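Side-chain contacts in flavin-nucleotide-binding protein (Mycobacterium smegmatis, PDB 4YBN), which binds flavin-adenine dinucleotide and heme and probably acts as an oxidoreductase: residues G88-R93 against S99-S104; R22-D27 against L163-G168; P170-E175 against G181-V186. One frame throughout, in Å; residues are numbered along the deposited sequence.

Contact 1: G88-R93 against S99-S104; sequences GVVVAR and SFRYRS. With FAD (flavin-adenine dinucleotide), chain K.
F100 and V89 lie side by side on one face of the beta hairpin made by strands 78-91 and 99-108. From CB outward, F100 first meets the carbonyl oxygen of G88, 3.5 Å from CB, and the ring then turns beside the backbone N, with CG anti to the carbonyl carbon (chi1 -68°). That places G88 O at the ring edge, in the ring plane, 3.6 Å from CD1 of F100. Further along the same edge, CE1 of F100 meets CG2 of V89 at 4.1 Å. On the other flank, CD2 comes within 4.1 Å of C6 of the flavin, an oblique approach. The ring also meets F130 of the second subunit edge-to-face.

G88 O does double duty, taking the amide of R101 at 2.7 Å from its N and a CA-H contact from F100. One pair along, V90 and S99 form a hydrogen-bonded pair, exchanging two backbone bonds. On this opposite face of the hairpin, CB of V90 packs 3.7 Å from CB of S99, and its CG2 rests on the backbone of F100 and on CG of R101. The extended R101 chain carries its guanidinium onward to the carbonyl of G168 and the ring of W169. Buried F100 O has no polar partner.

Beyond the pairing, Y102 lays one ring face over the dimethylbenzene end of the flavin, while its OH bonds a heme propionate. The hairpin is flanked by two more antiparallel neighbours: strand 184-192 runs beside 78-91, and strand 161-166 beside 99-108.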
loop_
_atom_site.group_PDB
_atom_site.type_symbol
_atom_site.label_atom_id
_atom_site.label_comp_id
_atom_site.label_asym_id
_atom_site.label_seq_id
_atom_site.Cartn_x
_atom_site.Cartn_y
_atom_site.Cartn_z
ATOM N N GLY A 88 10.158 -2.035 -6.552
ATOM C CA GLY A 88 10.502 -2.267 -7.947
ATOM C C GLY A 88 9.956 -3.541 -8.499
ATOM O O GLY A 88 9.325 -4.345 -7.788
ATOM N N VAL A 89 10.163 -3.698 -9.799
ATOM C CA VAL A 89 9.698 -4.817 -10.574
ATOM C C VAL A 89 10.925 -5.628 -11.005
ATOM O O VAL A 89 11.869 -5.080 -11.644
ATOM C CB VAL A 89 8.918 -4.406 -11.800
ATOM C CG1 VAL A 89 8.292 -5.624 -12.496
ATOM C CG2 VAL A 89 7.826 -3.399 -11.460
ATOM N N VAL A 90 10.836 -6.901 -10.693
ATOM C CA VAL A 90 11.847 -7.933 -11.007
ATOM C C VAL A 90 11.463 -8.539 -12.342
ATOM O O VAL A 90 10.543 -9.285 -12.434
ATOM C CB VAL A 90 11.920 -9.009 -9.957
ATOM C CG1 VAL A 90 13.067 -10.006 -10.205
ATOM C CG2 VAL A 90 12.166 -8.407 -8.561
ATOM N N VAL A 91 12.198 -8.128 -13.365
ATOM C CA VAL A 91 12.056 -8.584 -14.738
ATOM C C VAL A 91 12.994 -9.765 -14.987
ATOM O O VAL A 91 14.202 -9.617 -15.166
ATOM C CB VAL A 91 12.305 -7.431 -15.712
ATOM C CG1 VAL A 91 12.003 -7.859 -17.140
ATOM C CG2 VAL A 91 11.411 -6.242 -15.356
ATOM N N ALA A 92 12.430 -10.964 -14.976
ATOM C CA ALA A 92 13.215 -12.162 -15.248
ATOM C C ALA A 92 13.059 -12.577 -16.709
ATOM O O ALA A 92 12.277 -12.000 -17.481
ATOM C CB ALA A 92 12.823 -13.282 -14.295
ATOM N N ARG A 93 13.908 -13.516 -17.117
ATOM C CA ARG A 93 13.868 -14.093 -18.470
ATOM C C ARG A 93 12.693 -15.038 -18.690
ATOM O O ARG A 93 12.430 -15.420 -19.822
ATOM C CB ARG A 93 15.147 -14.856 -18.745
ATOM C CG ARG A 93 16.342 -13.967 -18.934
ATOM C CD ARG A 93 17.559 -14.867 -18.960
ATOM N NE ARG A 93 18.780 -14.109 -19.075
ATOM C CZ ARG A 93 19.544 -13.766 -18.053
ATOM N NH1 ARG A 93 19.210 -14.087 -16.788
ATOM N NH2 ARG A 93 20.648 -13.072 -18.308
ATOM N N SER A 99 8.955 -10.911 -10.581
ATOM C CA SER A 99 8.578 -10.647 -9.191
ATOM C C SER A 99 8.430 -9.163 -8.933
ATOM O O SER A 99 8.287 -8.400 -9.886
ATOM C CB SER A 99 9.603 -11.252 -8.244
ATOM O OG SER A 99 9.019 -11.497 -6.985
ATOM N N PHE A 100 8.441 -8.793 -7.649
ATOM C CA PHE A 100 8.530 -7.426 -7.199
ATOM C C PHE A 100 9.553 -7.339 -6.121
ATOM O O PHE A 100 9.697 -8.271 -5.350
ATOM C CB PHE A 100 7.239 -6.954 -6.625
ATOM C CG PHE A 100 6.118 -6.807 -7.626
ATOM C CD1 PHE A 100 6.128 -5.844 -8.522
ATOM C CD2 PHE A 100 5.040 -7.629 -7.594
ATOM C CE1 PHE A 100 5.106 -5.681 -9.401
ATOM C CE2 PHE A 100 4.022 -7.499 -8.479
ATOM C CZ PHE A 100 4.051 -6.521 -9.383
ATOM N N ARG A 101 10.255 -6.207 -6.048
ATOM C CA ARG A 101 11.011 -5.888 -4.899
ATOM C C ARG A 101 10.021 -5.169 -3.966
ATOM O O ARG A 101 9.233 -4.329 -4.367
ATOM C CB ARG A 101 12.189 -5.006 -5.241
ATOM C CG ARG A 101 13.388 -5.757 -5.717
ATOM C CD ARG A 101 14.527 -4.781 -5.912
ATOM N NE ARG A 101 15.773 -5.452 -6.327
ATOM C CZ ARG A 101 16.889 -4.828 -6.696
ATOM N NH1 ARG A 101 16.932 -3.491 -6.728
ATOM N NH2 ARG A 101 17.983 -5.537 -7.071
ATOM N N TYR A 102 10.106 -5.492 -2.698
ATOM C CA TYR A 102 9.237 -4.856 -1.685
ATOM C C TYR A 102 9.731 -5.086 -0.281
ATOM O O TYR A 102 10.627 -5.913 -0.061
ATOM C CB TYR A 102 7.875 -5.454 -1.803
ATOM C CG TYR A 102 7.864 -6.936 -1.449
ATOM C CD1 TYR A 102 7.899 -7.358 -0.108
ATOM C CD2 TYR A 102 7.816 -7.925 -2.451
ATOM C CE1 TYR A 102 7.858 -8.704 0.228
ATOM C CE2 TYR A 102 7.758 -9.278 -2.116
ATOM C CZ TYR A 102 7.788 -9.659 -0.777
ATOM O OH TYR A 102 7.741 -10.986 -0.430
ATOM N N ARG A 103 9.127 -4.362 0.675
ATOM C CA ARG A 103 9.341 -4.574 2.111
ATOM C C ARG A 103 7.938 -4.534 2.707
ATOM O O ARG A 103 7.152 -3.662 2.334
ATOM C CB ARG A 103 10.136 -3.427 2.694
ATOM C CG ARG A 103 11.587 -3.262 2.307
ATOM C CD ARG A 103 12.064 -1.898 2.741
ATOM N NE ARG A 103 11.690 -0.937 1.713
ATOM C CZ ARG A 103 11.698 0.377 1.826
ATOM N NH1 ARG A 103 12.077 0.955 2.974
ATOM N NH2 ARG A 103 11.298 1.119 0.764
ATOM N N SER A 104 7.568 -5.469 3.558
ATOM C CA SER A 104 6.242 -5.491 4.068
ATOM C C SER A 104 6.266 -5.904 5.550
ATOM O O SER A 104 7.045 -6.787 5.914
ATOM C CB SER A 104 5.364 -6.528 3.300
ATOM O OG SER A 104 4.012 -6.328 3.793
HETATM P PA FAD K . 1.355 -17.709 5.419
HETATM O O1A FAD K . 2.130 -18.935 5.809
HETATM O O2A FAD K . -0.038 -17.920 4.905
HETATM O O5B FAD K . 1.442 -16.634 6.671
HETATM C C5B FAD K . 2.146 -16.927 7.898
HETATM C C4B FAD K . 2.729 -15.654 8.528
HETATM O O4B FAD K . 3.798 -15.151 7.704
HETATM C C3B FAD K . 1.805 -14.430 8.576
HETATM O O3B FAD K . 0.777 -14.456 9.583
HETATM C C2B FAD K . 2.786 -13.246 8.635
HETATM O O2B FAD K . 3.151 -12.920 9.970
HETATM C C1B FAD K . 4.029 -13.754 7.891
HETATM N N9A FAD K . 4.123 -13.070 6.596
HETATM C C8A FAD K . 3.796 -13.690 5.436
HETATM N N7A FAD K . 3.918 -12.817 4.393
HETATM C C5A FAD K . 4.321 -11.632 4.889
HETATM C C6A FAD K . 4.611 -10.312 4.273
HETATM N N6A FAD K . 4.485 -10.220 2.929
HETATM N N1A FAD K . 5.022 -9.297 5.092
HETATM C C2A FAD K . 5.116 -9.459 6.447
HETATM N N3A FAD K . 4.862 -10.647 7.039
HETATM C C4A FAD K . 4.467 -11.774 6.340
HETATM N N1 FAD K . 3.015 -13.420 -2.860
HETATM C C2 FAD K . 2.518 -14.180 -3.881
HETATM O O2 FAD K . 2.321 -15.373 -3.555
HETATM N N3 FAD K . 2.260 -13.665 -5.120
HETATM C C4 FAD K . 2.419 -12.320 -5.402
HETATM O O4 FAD K . 2.167 -11.712 -6.481
HETATM C C4X FAD K . 2.987 -11.450 -4.347
HETATM N N5 FAD K . 3.177 -10.122 -4.544
HETATM C C5X FAD K . 3.642 -9.357 -3.521
HETATM C C6 FAD K . 3.855 -8.033 -3.718
HETATM C C7 FAD K . 4.369 -7.267 -2.687
HETATM C C7M FAD K . 4.589 -5.803 -2.879
HETATM C C8 FAD K . 4.668 -7.834 -1.354
HETATM C C8M FAD K . 5.168 -6.971 -0.225
HETATM C C9 FAD K . 4.465 -9.169 -1.161
HETATM C C9A FAD K . 3.960 -9.942 -2.198
HETATM N N10 FAD K . 3.718 -11.299 -1.983
HETATM C C10 FAD K . 3.260 -12.089 -3.036
HETATM C "C1'" FAD K . 4.056 -11.933 -0.683
HETATM C "C2'" FAD K . 2.875 -12.337 0.159
HETATM O "O2'" FAD K . 2.600 -11.275 1.071
HETATM C "C3'" FAD K . 3.305 -13.565 0.965
HETATM O "O3'" FAD K . 4.614 -13.315 1.577
HETATM C "C4'" FAD K . 3.286 -14.827 0.060
HETATM O "O4'" FAD K . 1.965 -15.041 -0.514
HETATM C "C5'" FAD K . 3.701 -16.050 0.856
HETATM O "O5'" FAD K . 2.952 -16.057 2.062
HETATM P P FAD K . 2.986 -17.316 3.062
HETATM O O1P FAD K . 4.451 -17.481 3.373
HETATM O O2P FAD K . 2.206 -18.435 2.475
HETATM O O3P FAD K . 2.209 -16.805 4.355
#

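Contact 2: R22-D27 against L163-G168; sequences RERLDD and LKLSEG. With FAD (flavin-adenine dinucleotide), chain K.
R24 and L25 of helix 22-29 set their side against L163 and L165 of strand 161-166, so the helix packs on one face of a split beta-barrel strand that it crosses at 78°. Taken in order, R22 faces elsewhere: it grips D26 one turn on, side-on, with NE and NH1 both directed at OD1. The shorter of these bonds, NE to OD1, is 2.9 Å, and OD1 lies in the guanidinium plane. NH1 of R22 has a second carboxylate partner in D57, which would help fix the rotation of the group.

R24 supplies most of the helix side of the contact through its aliphatic part. Its CB touches CD2 of L163 at 3.6 Å; the chain, extended from CG to NE, then passes over L165, which it crosses at about a right angle. There CD of R24 meets CD1 of L165 at 3.5 Å, and the same methyl lies oblique to the guanidinium beyond. R24 is exposed and touches a crystal neighbour, so its pose may owe something to the lattice. L25 adds less: its N is 3.7 Å from CD2 of L163, and its side chain leans on A105 of strand 99-108. L163 thus pushes one methyl into the step between two successive helix residues. At the end of the segment D27 reaches R103 only as a weak, long ion pair.

The intervening K164 leaves the other face of the strand, CG anti to the backbone N and the chain straight beyond it, and enters the cofactor pocket. Its NZ hydrogen-bonds a heme propionate, the carbonyl of R13 and, at 2.8 Å, O3' of the FAD ribityl chain.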
loop_
_atom_site.group_PDB
_atom_site.type_symbol
_atom_site.label_atom_id
_atom_site.label_comp_id
_atom_site.label_asym_id
_atom_site.label_seq_id
_atom_site.Cartn_x
_atom_site.Cartn_y
_atom_site.Cartn_z
ATOM N N ARG A 22 14.247 -5.584 14.330
ATOM C CA ARG A 22 13.375 -4.510 14.759
ATOM C C ARG A 22 13.811 -3.199 14.150
ATOM O O ARG A 22 13.001 -2.289 13.885
ATOM C CB ARG A 22 13.403 -4.431 16.299
ATOM C CG ARG A 22 12.628 -3.274 16.878
ATOM C CD ARG A 22 11.137 -3.325 16.557
ATOM N NE ARG A 22 10.583 -1.979 16.731
ATOM C CZ ARG A 22 10.072 -1.509 17.885
ATOM N NH1 ARG A 22 9.676 -0.233 17.940
ATOM N NH2 ARG A 22 9.923 -2.318 18.957
ATOM N N GLU A 23 15.108 -3.048 13.960
ATOM C CA GLU A 23 15.587 -1.847 13.346
ATOM C C GLU A 23 15.096 -1.697 11.909
ATOM O O GLU A 23 14.766 -0.599 11.465
ATOM C CB GLU A 23 17.095 -1.795 13.448
ATOM C CG GLU A 23 17.741 -0.529 12.969
ATOM C CD GLU A 23 19.262 -0.695 12.881
ATOM O OE1 GLU A 23 19.773 -1.647 13.513
ATOM O OE2 GLU A 23 19.948 0.071 12.151
ATOM N N ARG A 24 15.055 -2.788 11.182
ATOM C CA ARG A 24 14.513 -2.768 9.804
ATOM C C ARG A 24 13.029 -2.517 9.809
ATOM O O ARG A 24 12.514 -1.839 8.942
ATOM C CB ARG A 24 14.792 -4.095 9.092
ATOM C CG ARG A 24 16.296 -4.339 8.855
ATOM C CD ARG A 24 16.537 -5.417 7.783
ATOM N NE ARG A 24 17.961 -5.574 7.486
ATOM C CZ ARG A 24 18.627 -4.986 6.482
ATOM N NH1 ARG A 24 17.999 -4.194 5.614
ATOM N NH2 ARG A 24 19.943 -5.208 6.336
ATOM N N LEU A 25 12.346 -3.093 10.783
ATOM C CA LEU A 25 10.955 -2.769 10.992
ATOM C C LEU A 25 10.670 -1.297 11.192
ATOM O O LEU A 25 9.821 -0.726 10.494
ATOM C CB LEU A 25 10.363 -3.591 12.099
ATOM C CG LEU A 25 8.911 -3.217 12.400
ATOM C CD1 LEU A 25 7.979 -3.746 11.323
ATOM C CD2 LEU A 25 8.513 -3.698 13.766
ATOM N N ASP A 26 11.402 -0.650 12.086
ATOM C CA ASP A 26 11.237 0.766 12.294
ATOM C C ASP A 26 11.529 1.587 11.073
ATOM O O ASP A 26 10.854 2.592 10.797
ATOM C CB ASP A 26 12.142 1.257 13.485
ATOM C CG ASP A 26 11.669 0.725 14.804
ATOM O OD1 ASP A 26 10.563 0.195 14.846
ATOM O OD2 ASP A 26 12.396 0.839 15.826
ATOM N N ASP A 27 12.540 1.206 10.335
ATOM C CA ASP A 27 12.860 1.891 9.128
ATOM C C ASP A 27 11.686 1.850 8.123
ATOM O O ASP A 27 11.294 2.872 7.565
ATOM C CB ASP A 27 14.114 1.287 8.481
ATOM C CG ASP A 27 14.555 2.090 7.282
ATOM O OD1 ASP A 27 14.980 3.249 7.484
ATOM O OD2 ASP A 27 14.450 1.586 6.127
ATOM N N LEU A 163 8.230 -9.306 9.411
ATOM C CA LEU A 163 8.795 -8.457 8.365
ATOM C C LEU A 163 9.311 -9.321 7.214
ATOM O O LEU A 163 10.121 -10.300 7.383
ATOM C CB LEU A 163 9.897 -7.561 8.948
ATOM C CG LEU A 163 10.564 -6.583 7.978
ATOM C CD1 LEU A 163 9.693 -5.467 7.475
ATOM C CD2 LEU A 163 11.791 -6.024 8.646
ATOM N N LYS A 164 8.880 -8.992 6.019
ATOM C CA LYS A 164 9.388 -9.695 4.803
ATOM C C LYS A 164 10.015 -8.740 3.806
ATOM O O LYS A 164 9.456 -7.677 3.483
ATOM C CB LYS A 164 8.266 -10.453 4.192
ATOM C CG LYS A 164 8.721 -11.346 3.024
ATOM C CD LYS A 164 7.722 -12.451 2.678
ATOM C CE LYS A 164 8.320 -13.454 1.667
ATOM N NZ LYS A 164 7.206 -14.317 1.165
ATOM N N LEU A 165 11.228 -9.074 3.385
ATOM C CA LEU A 165 12.059 -8.194 2.564
ATOM C C LEU A 165 12.446 -8.920 1.266
ATOM O O LEU A 165 13.060 -9.982 1.329
ATOM C CB LEU A 165 13.357 -7.791 3.304
ATOM C CG LEU A 165 13.270 -7.341 4.783
ATOM C CD1 LEU A 165 14.658 -7.151 5.413
ATOM C CD2 LEU A 165 12.500 -6.021 4.868
ATOM N N SER A 166 12.145 -8.332 0.111
ATOM C CA SER A 166 12.610 -8.829 -1.193
ATOM C C SER A 166 13.311 -7.736 -1.940
ATOM O O SER A 166 12.672 -6.809 -2.385
ATOM C CB SER A 166 11.447 -9.294 -2.023
ATOM O OG SER A 166 11.910 -10.195 -3.012
ATOM N N GLU A 167 14.635 -7.772 -2.006
ATOM C CA GLU A 167 15.372 -6.744 -2.726
ATOM C C GLU A 167 16.429 -7.363 -3.619
ATOM O O GLU A 167 17.464 -6.733 -3.874
ATOM C CB GLU A 167 16.049 -5.753 -1.751
ATOM C CG GLU A 167 15.109 -5.036 -0.773
ATOM C CD GLU A 167 14.125 -4.096 -1.451
ATOM O OE1 GLU A 167 14.346 -3.696 -2.611
ATOM O OE2 GLU A 167 13.114 -3.756 -0.832
ATOM N N GLY A 168 16.159 -8.558 -4.124
ATOM C CA GLY A 168 17.155 -9.335 -4.873
ATOM C C GLY A 168 17.057 -9.109 -6.350
ATOM O O GLY A 168 16.468 -8.081 -6.805
HETATM P PA FAD K . 1.355 -17.709 5.419
HETATM O O1A FAD K . 2.130 -18.935 5.809
HETATM O O2A FAD K . -0.038 -17.920 4.905
HETATM O O5B FAD K . 1.442 -16.634 6.671
HETATM C C5B FAD K . 2.146 -16.927 7.898
HETATM C C4B FAD K . 2.729 -15.654 8.528
HETATM O O4B FAD K . 3.798 -15.151 7.704
HETATM C C3B FAD K . 1.805 -14.430 8.576
HETATM O O3B FAD K . 0.777 -14.456 9.583
HETATM C C2B FAD K . 2.786 -13.246 8.635
HETATM O O2B FAD K . 3.151 -12.920 9.970
HETATM C C1B FAD K . 4.029 -13.754 7.891
HETATM N N9A FAD K . 4.123 -13.070 6.596
HETATM C C8A FAD K . 3.796 -13.690 5.436
HETATM N N7A FAD K . 3.918 -12.817 4.393
HETATM C C5A FAD K . 4.321 -11.632 4.889
HETATM C C6A FAD K . 4.611 -10.312 4.273
HETATM N N6A FAD K . 4.485 -10.220 2.929
HETATM N N1A FAD K . 5.022 -9.297 5.092
HETATM C C2A FAD K . 5.116 -9.459 6.447
HETATM N N3A FAD K . 4.862 -10.647 7.039
HETATM C C4A FAD K . 4.467 -11.774 6.340
HETATM N N1 FAD K . 3.015 -13.420 -2.860
HETATM C C2 FAD K . 2.518 -14.180 -3.881
HETATM O O2 FAD K . 2.321 -15.373 -3.555
HETATM N N3 FAD K . 2.260 -13.665 -5.120
HETATM C C4 FAD K . 2.419 -12.320 -5.402
HETATM O O4 FAD K . 2.167 -11.712 -6.481
HETATM C C4X FAD K . 2.987 -11.450 -4.347
HETATM N N5 FAD K . 3.177 -10.122 -4.544
HETATM C C5X FAD K . 3.642 -9.357 -3.521
HETATM C C6 FAD K . 3.855 -8.033 -3.718
HETATM C C7 FAD K . 4.369 -7.267 -2.687
HETATM C C7M FAD K . 4.589 -5.803 -2.879
HETATM C C8 FAD K . 4.668 -7.834 -1.354
HETATM C C8M FAD K . 5.168 -6.971 -0.225
HETATM C C9 FAD K . 4.465 -9.169 -1.161
HETATM C C9A FAD K . 3.960 -9.942 -2.198
HETATM N N10 FAD K . 3.718 -11.299 -1.983
HETATM C C10 FAD K . 3.260 -12.089 -3.036
HETATM C "C1'" FAD K . 4.056 -11.933 -0.683
HETATM C "C2'" FAD K . 2.875 -12.337 0.159
HETATM O "O2'" FAD K . 2.600 -11.275 1.071
HETATM C "C3'" FAD K . 3.305 -13.565 0.965
HETATM O "O3'" FAD K . 4.614 -13.315 1.577
HETATM C "C4'" FAD K . 3.286 -14.827 0.060
HETATM O "O4'" FAD K . 1.965 -15.041 -0.514
HETATM C "C5'" FAD K . 3.701 -16.050 0.856
HETATM O "O5'" FAD K . 2.952 -16.057 2.062
HETATM P P FAD K . 2.986 -17.316 3.062
HETATM O O1P FAD K . 4.451 -17.481 3.373
HETATM O O2P FAD K . 2.206 -18.435 2.475
HETATM O O3P FAD K . 2.209 -16.805 4.355
#

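Contact 3: P170-E175 against G181-V186; sequences PDDADE and GWAGVV
The connection between strands 161-166 and 184-192, which carries the short helix 174-178, has its two arms in touch where P170 and D172 come over A183 and G184. The contact lies where the loop folds back on the start of strand 184-192, with the D172 side chain about 11 Å from the heme. P170 presents the tip of its ring: CG stands 3.7 Å from the backbone N of G184 and 4.1 Å from CB of A183. The same CG also packs against the carbonyl of V91 in strand 78-91, so the proline ring rests over the place where the two strands pair.

D172 comes alongside through one carboxylate oxygen, OD2, 3.9 Å from the methyl of A183. With CG anti to the carbonyl carbon (chi1 -78°), the carboxylate is brought toward both A183 and R93, whose NH1 pairs with OD2 in a salt bridge. The methyl thus meets a ring carbon and a carboxylate oxygen that is paired with R93.

G184 has no side chain, and its backbone lies close against the indole of W182. At G184 and V185 the strand pairs antiparallel with a strand of the second subunit, so the sheet runs on across the dimer interface. The indole NE1 bonds T197 of that subunit, while G184 N lies 3.4 Å above the W182 ring plane, offset toward its rim.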
loop_
_atom_site.group_PDB
_atom_site.type_symbol
_atom_site.label_atom_id
_atom_site.label_comp_id
_atom_site.label_asym_id
_atom_site.label_seq_id
_atom_site.Cartn_x
_atom_site.Cartn_y
_atom_site.Cartn_z
ATOM N N PRO A 170 16.555 -11.246 -10.454
ATOM C CA PRO A 170 15.880 -12.407 -10.994
ATOM C C PRO A 170 16.694 -13.725 -10.744
ATOM O O PRO A 170 17.946 -13.717 -10.791
ATOM C CB PRO A 170 15.844 -12.118 -12.492
ATOM C CG PRO A 170 16.008 -10.672 -12.638
ATOM C CD PRO A 170 16.817 -10.222 -11.477
ATOM N N ASP A 171 15.990 -14.811 -10.443
ATOM C CA ASP A 171 16.602 -16.121 -10.232
ATOM C C ASP A 171 16.312 -17.118 -11.388
ATOM O O ASP A 171 15.568 -18.112 -11.252
ATOM C CB ASP A 171 16.116 -16.649 -8.907
ATOM C CG ASP A 171 16.760 -17.939 -8.542
ATOM O OD1 ASP A 171 17.873 -18.241 -9.046
ATOM O OD2 ASP A 171 16.143 -18.657 -7.742
ATOM N N ASP A 172 16.906 -16.850 -12.534
ATOM C CA ASP A 172 16.515 -17.537 -13.754
ATOM C C ASP A 172 16.970 -18.997 -13.904
ATOM O O ASP A 172 18.098 -19.337 -13.593
ATOM C CB ASP A 172 16.984 -16.736 -14.985
ATOM C CG ASP A 172 16.087 -15.540 -15.266
ATOM O OD1 ASP A 172 14.865 -15.744 -15.316
ATOM O OD2 ASP A 172 16.599 -14.419 -15.427
ATOM N N ALA A 173 16.102 -19.839 -14.466
ATOM C CA ALA A 173 16.503 -21.208 -14.865
ATOM C C ALA A 173 17.681 -21.154 -15.839
ATOM O O ALA A 173 17.760 -20.276 -16.725
ATOM C CB ALA A 173 15.327 -21.956 -15.489
ATOM N N ASP A 174 18.630 -22.062 -15.665
ATOM C CA ASP A 174 19.855 -22.057 -16.508
ATOM C C ASP A 174 19.538 -22.074 -18.035
ATOM O O ASP A 174 20.164 -21.349 -18.830
ATOM C CB ASP A 174 20.728 -23.236 -16.112
ATOM C CG ASP A 174 19.906 -24.406 -15.614
ATOM O OD1 ASP A 174 20.115 -24.808 -14.447
ATOM O OD2 ASP A 174 19.018 -24.881 -16.371
ATOM N N GLU A 175 18.534 -22.858 -18.420
ATOM C CA GLU A 175 17.982 -22.839 -19.815
ATOM C C GLU A 175 17.716 -21.416 -20.410
ATOM O O GLU A 175 18.011 -21.126 -21.568
ATOM C CB GLU A 175 16.676 -23.658 -19.870
ATOM C CG GLU A 175 16.846 -25.177 -19.679
ATOM C CD GLU A 175 16.430 -25.735 -18.301
ATOM O OE1 GLU A 175 16.342 -24.940 -17.295
ATOM O OE2 GLU A 175 16.209 -26.993 -18.251
ATOM N N GLY A 181 18.974 -12.918 -23.648
ATOM C CA GLY A 181 17.882 -12.025 -23.215
ATOM C C GLY A 181 18.193 -11.147 -21.996
ATOM O O GLY A 181 18.966 -11.539 -21.095
ATOM N N TRP A 182 17.545 -9.979 -21.937
ATOM C CA TRP A 182 17.790 -9.031 -20.840
ATOM C C TRP A 182 17.063 -9.503 -19.561
ATOM O O TRP A 182 16.009 -10.140 -19.638
ATOM C CB TRP A 182 17.280 -7.636 -21.229
ATOM C CG TRP A 182 17.745 -6.548 -20.250
ATOM C CD1 TRP A 182 18.938 -5.868 -20.261
ATOM C CD2 TRP A 182 17.035 -6.092 -19.092
ATOM N NE1 TRP A 182 19.003 -4.992 -19.184
ATOM C CE2 TRP A 182 17.837 -5.093 -18.467
ATOM C CE3 TRP A 182 15.786 -6.397 -18.545
ATOM C CZ2 TRP A 182 17.431 -4.418 -17.294
ATOM C CZ3 TRP A 182 15.379 -5.716 -17.360
ATOM C CH2 TRP A 182 16.197 -4.743 -16.768
ATOM N N ALA A 183 17.646 -9.219 -18.409
ATOM C CA ALA A 183 16.969 -9.397 -17.130
ATOM C C ALA A 183 17.424 -8.258 -16.201
ATOM O O ALA A 183 18.469 -7.630 -16.441
ATOM C CB ALA A 183 17.317 -10.728 -16.518
ATOM N N GLY A 184 16.651 -7.975 -15.141
ATOM C CA GLY A 184 16.966 -6.844 -14.318
ATOM C C GLY A 184 15.820 -6.376 -13.443
ATOM O O GLY A 184 14.866 -7.142 -13.179
ATOM N N VAL A 185 15.953 -5.148 -12.959
ATOM C CA VAL A 185 14.944 -4.521 -12.044
ATOM C C VAL A 185 14.631 -3.151 -12.534
ATOM O O VAL A 185 15.533 -2.380 -12.854
ATOM C CB VAL A 185 15.484 -4.483 -10.614
ATOM C CG1 VAL A 185 14.601 -3.682 -9.614
ATOM C CG2 VAL A 185 15.643 -5.895 -10.126
ATOM N N VAL A 186 13.347 -2.845 -12.679
ATOM C CA VAL A 186 12.916 -1.477 -12.847
ATOM C C VAL A 186 12.491 -0.969 -11.465
ATOM O O VAL A 186 11.468 -1.438 -10.934
ATOM C CB VAL A 186 11.755 -1.370 -13.776
ATOM C CG1 VAL A 186 11.503 0.094 -14.100
ATOM C CG2 VAL A 186 12.048 -2.163 -15.051
#

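All three contacts reach one antiparallel sheet. Contact 1 is the buried one, and the only one bonded backbone to backbone across its segments; contacts 2 and 3 are partly buried and rest on van der Waals packing. Strand 99-108 of contact 1 lies beside strand 161-166 of contact 2: Y102 O takes the amide of S166, 2.9 Å from its N. Both contacts touch FAD. On the other side, strand 78-91 neighbours strand 184-192, where V89 N reaches V186 O at 2.8 Å. Contacts 1 and 3 also meet the second subunit, whereas no other chain of the assembly touches the segments of contact 2.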